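Local coordinates for glycoside hydrolase family 31 (Trueperella pyogenes, PDB 5I0F), which breaks down the cyclic oligosaccharide cycloalternan, probably by cleaving its glycosidic bonds through a covalent glycosyl-enzyme intermediate, at residues T613-G616 and E617-D620; T646-P649 and L650-M654; V707-G710 and G711-V714. All coordinates share one frame; numbering follows the deposited sequence.

How the contacts relate
The three contacts follow one another along the chain. Contact 1 forms the turn leading into helix 617-646, and contact 2 is the exit of that helix into strand 651-652; their centres are about 34 Å apart. Contact 3 lies farther out, in the tight connection between strands 707-709 and 712-717, which belong to different sheets, with its centre about 22 Å from that of contact 2 and nearest atoms about 9 Å apart. Strands 651-652 and 707-709 are the outermost strands of one six-stranded antiparallel sheet. No contact supplies residues to the glycan pockets, which include Glu593 and Phe594 just after barrel strand 587-590; the side chain of Thr613 is about 14 Å from a bound calcium ion.

Contact 1: residues T613-G616 and E617-D620; sequences TGCG and ELID
Glu617 meets Cys615 through the aliphatic part of its side chain. With CG placed between the backbone N and the carbonyl carbon (chi1 71°), the chain folds back along the preceding loop, and Glu617 CG comes to rest 3.6 Å from Cys615 SG. Beyond CG the chain runs on extended, so that OE2 also passes close to the sulfur.

Leu618 follows, and here backbone and side chain work together. Its N donates to Cys615 O at 3.2 Å in a nearly straight bond (N-H...O 165°). The side chain then lies beside the same residue, with Leu618 CG 3.8 Å from Cys615 SG, while Leu618 CD1 extends as far as Thr613 OG1, at 4.0 Å. The leucine and threonine side chains cross at about a right angle; the threonine hydroxyl is bonded back to Val609 O. Leu618 is buried, packed as well on Ala572 and Tyr575 of helix 572-583 and on Val609.

The segment 613-616 is the tight link between helices 606-613 and 617-646 in the barrel region of the enzyme. Gly614, the first residue to leave helix 606-613, takes a positive phi in a Schellman motif, and the chain soon enters helix 617-646.

Ile619 N bonds to Gly616 O at 3.3 Å. Its CB and CG1 pass beside that oxygen, and the side chain packs on Trp607 and Ala610 of helix 606-613 and on Ile322.

Asp620 N stands 4.4 Å from Gly616 O, too far to bond directly, and a water bridges them: it donates to Gly616 O at 2.8 Å and accepts from Asp620 N at the same distance. The Asp620 carboxylate forms a salt bridge with Arg623, three residues on, through OD1 and NH1.

Contact 2: residues T646-P649 and L650-M654; sequences TGKP and LMRAM
Arg652 reaches back along the chain, and its NE and NH2 both donate to the single oxygen Pro649 O through the side edge of the guanidinium. The NE to Pro649 O bond measures 2.9 Å and the NH2 to Pro649 O bond 3.0 Å, and the oxygen lies only 3° out of the guanidinium plane. NH2 comes in nearly along the C=O axis, whereas NE is tilted 25° from the carbonyl plane. The bend at chi3 (-54°) in an otherwise extended chain turns the guanidinium back so that its NE/NH2 edge meets Pro649 O, and the two bonds to one acceptor fix its rotation. Arginine and proline side chains meet at about a right angle, Pro649 CB lying 4.1 Å from Arg652 CB.

Lys648 approaches the guanidinium over a face and not at the edge. Its extended chain places CD 3.6 Å from Arg652 NH1, displaced from the centre of the group. The two cationic ends, Lys648 NZ and Arg652 NH1, are 4.1 Å apart, but they share an anion: Asp657 takes the lysine on OD1 and the arginine on OD2. Arg652 NH1 also forms a salt bridge with Asp675, so the carboxylates probably offset the like charges.

Upstream, Thr646 OG1 accepts from Lys648 N at 3.1 Å, an ST turn at the end of helix 617-646, where Gly647 leaves the helix with positive phi. Together these residues make the connection from that helix into strand 651-652, at the edge of the antiparallel sheet of the family 31 C-terminal domain.

Contact 3: residues V707-G710 and G711-V714; sequences VSEG and GHLV
A G1 beta bulge lies where strand 712-717 pairs antiparallel with strand 689-694: Gly711 and His712 are both opposite Leu694. Gly711 has a positive phi (85°), a conformation easiest for glycine, and both bulge residues bond through their backbones to Leu694. Strands 707-709 and 712-717 belong to different sheets of the C-terminal domain, since Ser708 pairs with Trp699 while Val714 pairs with Thr692.

Across the turn, His712 and Glu709 meet at the surface. The extended glutamate brings OE1 to 3.3 Å from His712 CE1, near the plane of the ring and at its edge, and the carboxylate and ring planes are 24° apart. Holding CG anti to the carbonyl carbon (chi1 -64°), His712 swings its ring back over the turn, where ND1 comes within 3.3 Å of Gly710 O. Glu709 O lies in the ring plane, 3.7 Å from His712 ND1.

Farther from the turn, Ser708 and Val714 both pack on Leu694, and the closest approach between the two is Ser708 OG to Val714 CG1 at 4.1 Å.

Contact 1: residues T613-G616 and E617-D620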
loop_
_atom_site.group_PDB
_atom_site.type_symbol
_atom_site.label_atom_id
_atom_site.label_comp_id
_atom_site.label_asym_id
_atom_site.label_seq_id
_atom_site.Cartn_x
_atom_site.Cartn_y
_atom_site.Cartn_z
ATOM N N THR A 613 30.348 -0.317 -5.297
ATOM C CA THR A 613 30.894 -0.089 -3.963
ATOM C C THR A 613 32.360 -0.457 -3.811
ATOM O O THR A 613 32.925 -0.209 -2.773
ATOM C CB THR A 613 30.096 -0.844 -2.859
ATOM O OG1 THR A 613 30.160 -2.253 -3.086
ATOM C CG2 THR A 613 28.641 -0.383 -2.811
ATOM N N GLY A 614 32.964 -1.061 -4.829
ATOM C CA GLY A 614 34.304 -1.618 -4.711
ATOM C C GLY A 614 34.401 -2.767 -3.715
ATOM O O GLY A 614 35.484 -3.039 -3.229
ATOM N N CYS A 615 33.283 -3.436 -3.400
ATOM C CA CYS A 615 33.279 -4.481 -2.377
ATOM C C CYS A 615 33.029 -5.836 -3.007
ATOM O O CYS A 615 31.892 -6.331 -3.059
ATOM C CB CYS A 615 32.252 -4.195 -1.281
ATOM S SG CYS A 615 32.296 -5.444 0.024
ATOM N N GLY A 616 34.112 -6.435 -3.486
ATOM C CA GLY A 616 34.033 -7.664 -4.262
ATOM C C GLY A 616 33.448 -8.831 -3.485
ATOM O O GLY A 616 32.746 -9.644 -4.062
ATOM N N GLU A 617 33.695 -8.895 -2.175
ATOM C CA GLU A 617 33.127 -9.971 -1.336
ATOM C C GLU A 617 31.565 -10.046 -1.292
ATOM O O GLU A 617 31.007 -11.068 -0.860
ATOM C CB GLU A 617 33.713 -9.932 0.082
ATOM C CG GLU A 617 33.267 -8.762 0.940
ATOM C CD GLU A 617 34.215 -8.464 2.114
ATOM O OE1 GLU A 617 34.811 -9.407 2.664
ATOM O OE2 GLU A 617 34.384 -7.276 2.484
ATOM N N LEU A 618 30.859 -9.006 -1.747
ATOM C CA LEU A 618 29.396 -9.084 -1.806
ATOM C C LEU A 618 28.868 -10.207 -2.696
ATOM O O LEU A 618 27.775 -10.718 -2.443
ATOM C CB LEU A 618 28.773 -7.763 -2.261
ATOM C CG LEU A 618 28.890 -6.558 -1.328
ATOM C CD1 LEU A 618 28.089 -5.417 -1.935
ATOM C CD2 LEU A 618 28.382 -6.895 0.072
ATOM N N ILE A 619 29.612 -10.582 -3.738
ATOM C CA ILE A 619 29.154 -11.681 -4.605
ATOM C C ILE A 619 29.231 -13.006 -3.817
ATOM O O ILE A 619 28.254 -13.750 -3.786
ATOM C CB ILE A 619 29.896 -11.747 -5.965
ATOM C CG1 ILE A 619 29.809 -10.395 -6.697
ATOM C CG2 ILE A 619 29.265 -12.807 -6.853
ATOM C CD1 ILE A 619 30.581 -10.348 -7.994
ATOM N N ASP A 620 30.356 -13.255 -3.142
ATOM C CA ASP A 620 30.499 -14.444 -2.271
ATOM C C ASP A 620 29.444 -14.447 -1.163
ATOM O O ASP A 620 28.887 -15.490 -0.842
ATOM C CB ASP A 620 31.894 -14.526 -1.627
ATOM C CG ASP A 620 32.960 -15.135 -2.549
ATOM O OD1 ASP A 620 32.688 -15.619 -3.682
ATOM O OD2 ASP A 620 34.132 -15.157 -2.114
HETATM O O HOH W 1 32.869 -12.424 -3.993
#

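Contact 2: residues T646-P649 and L650-M654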
loop_
_atom_site.group_PDB
_atom_site.type_symbol
_atom_site.label_atom_id
_atom_site.label_comp_id
_atom_site.label_asym_id
_atom_site.label_seq_id
_atom_site.Cartn_x
_atom_site.Cartn_y
_atom_site.Cartn_z
ATOM N N THR A 646 -3.081 -23.038 11.282
ATOM C CA THR A 646 -3.154 -22.413 12.607
ATOM C C THR A 646 -3.667 -20.980 12.591
ATOM O O THR A 646 -4.171 -20.504 13.604
ATOM C CB THR A 646 -1.780 -22.399 13.293
ATOM O OG1 THR A 646 -0.897 -21.520 12.569
ATOM C CG2 THR A 646 -1.196 -23.811 13.384
ATOM N N GLY A 647 -3.485 -20.271 11.479
ATOM C CA GLY A 647 -3.818 -18.849 11.391
ATOM C C GLY A 647 -2.694 -17.912 11.840
ATOM O O GLY A 647 -2.833 -16.695 11.742
ATOM N N LYS A 648 -1.577 -18.464 12.315
ATOM C CA LYS A 648 -0.429 -17.654 12.682
ATOM C C LYS A 648 0.331 -17.058 11.461
ATOM O O LYS A 648 0.298 -17.610 10.352
ATOM C CB LYS A 648 0.538 -18.473 13.516
ATOM C CG LYS A 648 -0.021 -18.875 14.866
ATOM C CD LYS A 648 1.087 -19.476 15.705
ATOM C CE LYS A 648 0.566 -20.096 16.968
ATOM N NZ LYS A 648 1.703 -20.736 17.662
ATOM N N PRO A 649 1.014 -15.929 11.661
ATOM C CA PRO A 649 1.917 -15.410 10.640
ATOM C C PRO A 649 3.140 -16.308 10.435
ATOM O O PRO A 649 3.468 -17.101 11.307
ATOM C CB PRO A 649 2.375 -14.066 11.213
ATOM C CG PRO A 649 1.475 -13.766 12.355
ATOM C CD PRO A 649 0.935 -15.057 12.843
ATOM N N LEU A 650 3.806 -16.161 9.301
ATOM C CA LEU A 650 5.107 -16.799 9.072
ATOM C C LEU A 650 6.174 -15.866 9.625
ATOM O O LEU A 650 6.981 -16.271 10.432
ATOM C CB LEU A 650 5.338 -17.089 7.593
ATOM C CG LEU A 650 6.650 -17.762 7.205
ATOM C CD1 LEU A 650 6.719 -19.171 7.775
ATOM C CD2 LEU A 650 6.774 -17.805 5.692
ATOM N N MET A 651 6.147 -14.604 9.205
ATOM C CA MET A 651 6.973 -13.553 9.807
ATOM C C MET A 651 6.210 -13.002 10.992
ATOM O O MET A 651 5.256 -12.242 10.832
ATOM C CB MET A 651 7.284 -12.461 8.779
ATOM C CG MET A 651 8.196 -11.364 9.283
ATOM S SD MET A 651 8.756 -10.348 7.898
ATOM C CE MET A 651 9.924 -9.262 8.722
ATOM N N ARG A 652 6.624 -13.425 12.191
ATOM C CA ARG A 652 5.694 -13.554 13.318
ATOM C C ARG A 652 6.176 -12.752 14.512
ATOM O O ARG A 652 7.222 -13.050 15.081
ATOM C CB ARG A 652 5.535 -15.041 13.692
ATOM C CG ARG A 652 4.599 -15.350 14.860
ATOM C CD ARG A 652 4.626 -16.841 15.212
ATOM N NE ARG A 652 4.333 -17.651 14.021
ATOM C CZ ARG A 652 4.367 -18.981 13.975
ATOM N NH1 ARG A 652 4.654 -19.690 15.058
ATOM N NH2 ARG A 652 4.086 -19.602 12.837
ATOM N N ALA A 653 5.408 -11.747 14.911
ATOM C CA ALA A 653 5.719 -11.023 16.138
ATOM C C ALA A 653 5.843 -11.988 17.324
ATOM O O ALA A 653 5.204 -13.044 17.373
ATOM C CB ALA A 653 4.675 -9.987 16.418
ATOM N N MET A 654 6.661 -11.605 18.287
ATOM C CA MET A 654 6.976 -12.470 19.432
ATOM C C MET A 654 5.766 -12.790 20.303
ATOM O O MET A 654 5.712 -13.841 20.945
ATOM C CB MET A 654 8.028 -11.805 20.294
ATOM C CG MET A 654 9.292 -11.450 19.548
ATOM S SD MET A 654 10.380 -12.864 19.433
ATOM C CE MET A 654 11.092 -12.680 21.062
#

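Contact 3: residues V707-G710 and G711-V714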
loop_
_atom_site.group_PDB
_atom_site.type_symbol
_atom_site.label_atom_id
_atom_site.label_comp_id
_atom_site.label_asym_id
_atom_site.label_seq_id
_atom_site.Cartn_x
_atom_site.Cartn_y
_atom_site.Cartn_z
ATOM N N VAL A 707 24.567 -23.745 22.378
ATOM C CA VAL A 707 23.292 -23.765 23.091
ATOM C C VAL A 707 23.242 -22.648 24.138
ATOM O O VAL A 707 24.214 -22.423 24.855
ATOM C CB VAL A 707 23.031 -25.138 23.745
ATOM C CG1 VAL A 707 21.720 -25.130 24.533
ATOM C CG2 VAL A 707 23.002 -26.219 22.682
ATOM N N SER A 708 22.103 -21.963 24.221
ATOM C CA SER A 708 21.886 -20.896 25.204
ATOM C C SER A 708 20.603 -21.166 25.985
ATOM O O SER A 708 19.602 -21.609 25.411
ATOM C CB SER A 708 21.752 -19.536 24.511
ATOM O OG SER A 708 22.919 -19.172 23.802
ATOM N N GLU A 709 20.621 -20.856 27.277
ATOM C CA GLU A 709 19.422 -20.878 28.108
ATOM C C GLU A 709 18.554 -19.647 27.827
ATOM O O GLU A 709 19.052 -18.531 27.747
ATOM C CB GLU A 709 19.795 -20.910 29.599
ATOM C CG GLU A 709 18.611 -20.987 30.556
ATOM C CD GLU A 709 19.058 -21.148 31.998
ATOM O OE1 GLU A 709 19.514 -20.146 32.589
ATOM O OE2 GLU A 709 18.972 -22.275 32.536
ATOM N N GLY A 710 17.248 -19.865 27.733
ATOM C CA GLY A 710 16.289 -18.801 27.465
ATOM C C GLY A 710 15.951 -18.013 28.710
ATOM O O GLY A 710 16.339 -18.388 29.832
ATOM N N GLY A 711 15.233 -16.916 28.496
ATOM C CA GLY A 711 14.867 -15.973 29.543
ATOM C C GLY A 711 15.943 -14.944 29.826
ATOM O O GLY A 711 15.945 -14.348 30.893
ATOM N N HIS A 712 16.845 -14.733 28.865
ATOM C CA HIS A 712 18.029 -13.888 29.039
ATOM C C HIS A 712 18.403 -13.223 27.725
ATOM O O HIS A 712 18.059 -13.720 26.653
ATOM C CB HIS A 712 19.238 -14.725 29.489
ATOM C CG HIS A 712 19.075 -15.356 30.832
ATOM N ND1 HIS A 712 18.905 -16.716 31.000
ATOM C CD2 HIS A 712 19.049 -14.816 32.075
ATOM C CE1 HIS A 712 18.777 -16.983 32.289
ATOM N NE2 HIS A 712 18.863 -15.849 32.961
ATOM N N LEU A 713 19.136 -12.117 27.822
ATOM C CA LEU A 713 19.790 -11.500 26.670
ATOM C C LEU A 713 21.039 -12.304 26.335
ATOM O O LEU A 713 21.710 -12.788 27.239
ATOM C CB LEU A 713 20.190 -10.063 26.987
ATOM C CG LEU A 713 19.030 -9.088 27.247
ATOM C CD1 LEU A 713 19.525 -7.796 27.893
ATOM C CD2 LEU A 713 18.279 -8.799 25.957
ATOM N N VAL A 714 21.343 -12.451 25.047
ATOM C CA VAL A 714 22.603 -13.056 24.595
ATOM C C VAL A 714 23.258 -12.157 23.556
ATOM O O VAL A 714 22.561 -11.471 22.812
ATOM C CB VAL A 714 22.415 -14.480 24.021
ATOM C CG1 VAL A 714 21.891 -15.399 25.109
ATOM C CG2 VAL A 714 21.473 -14.500 22.823
#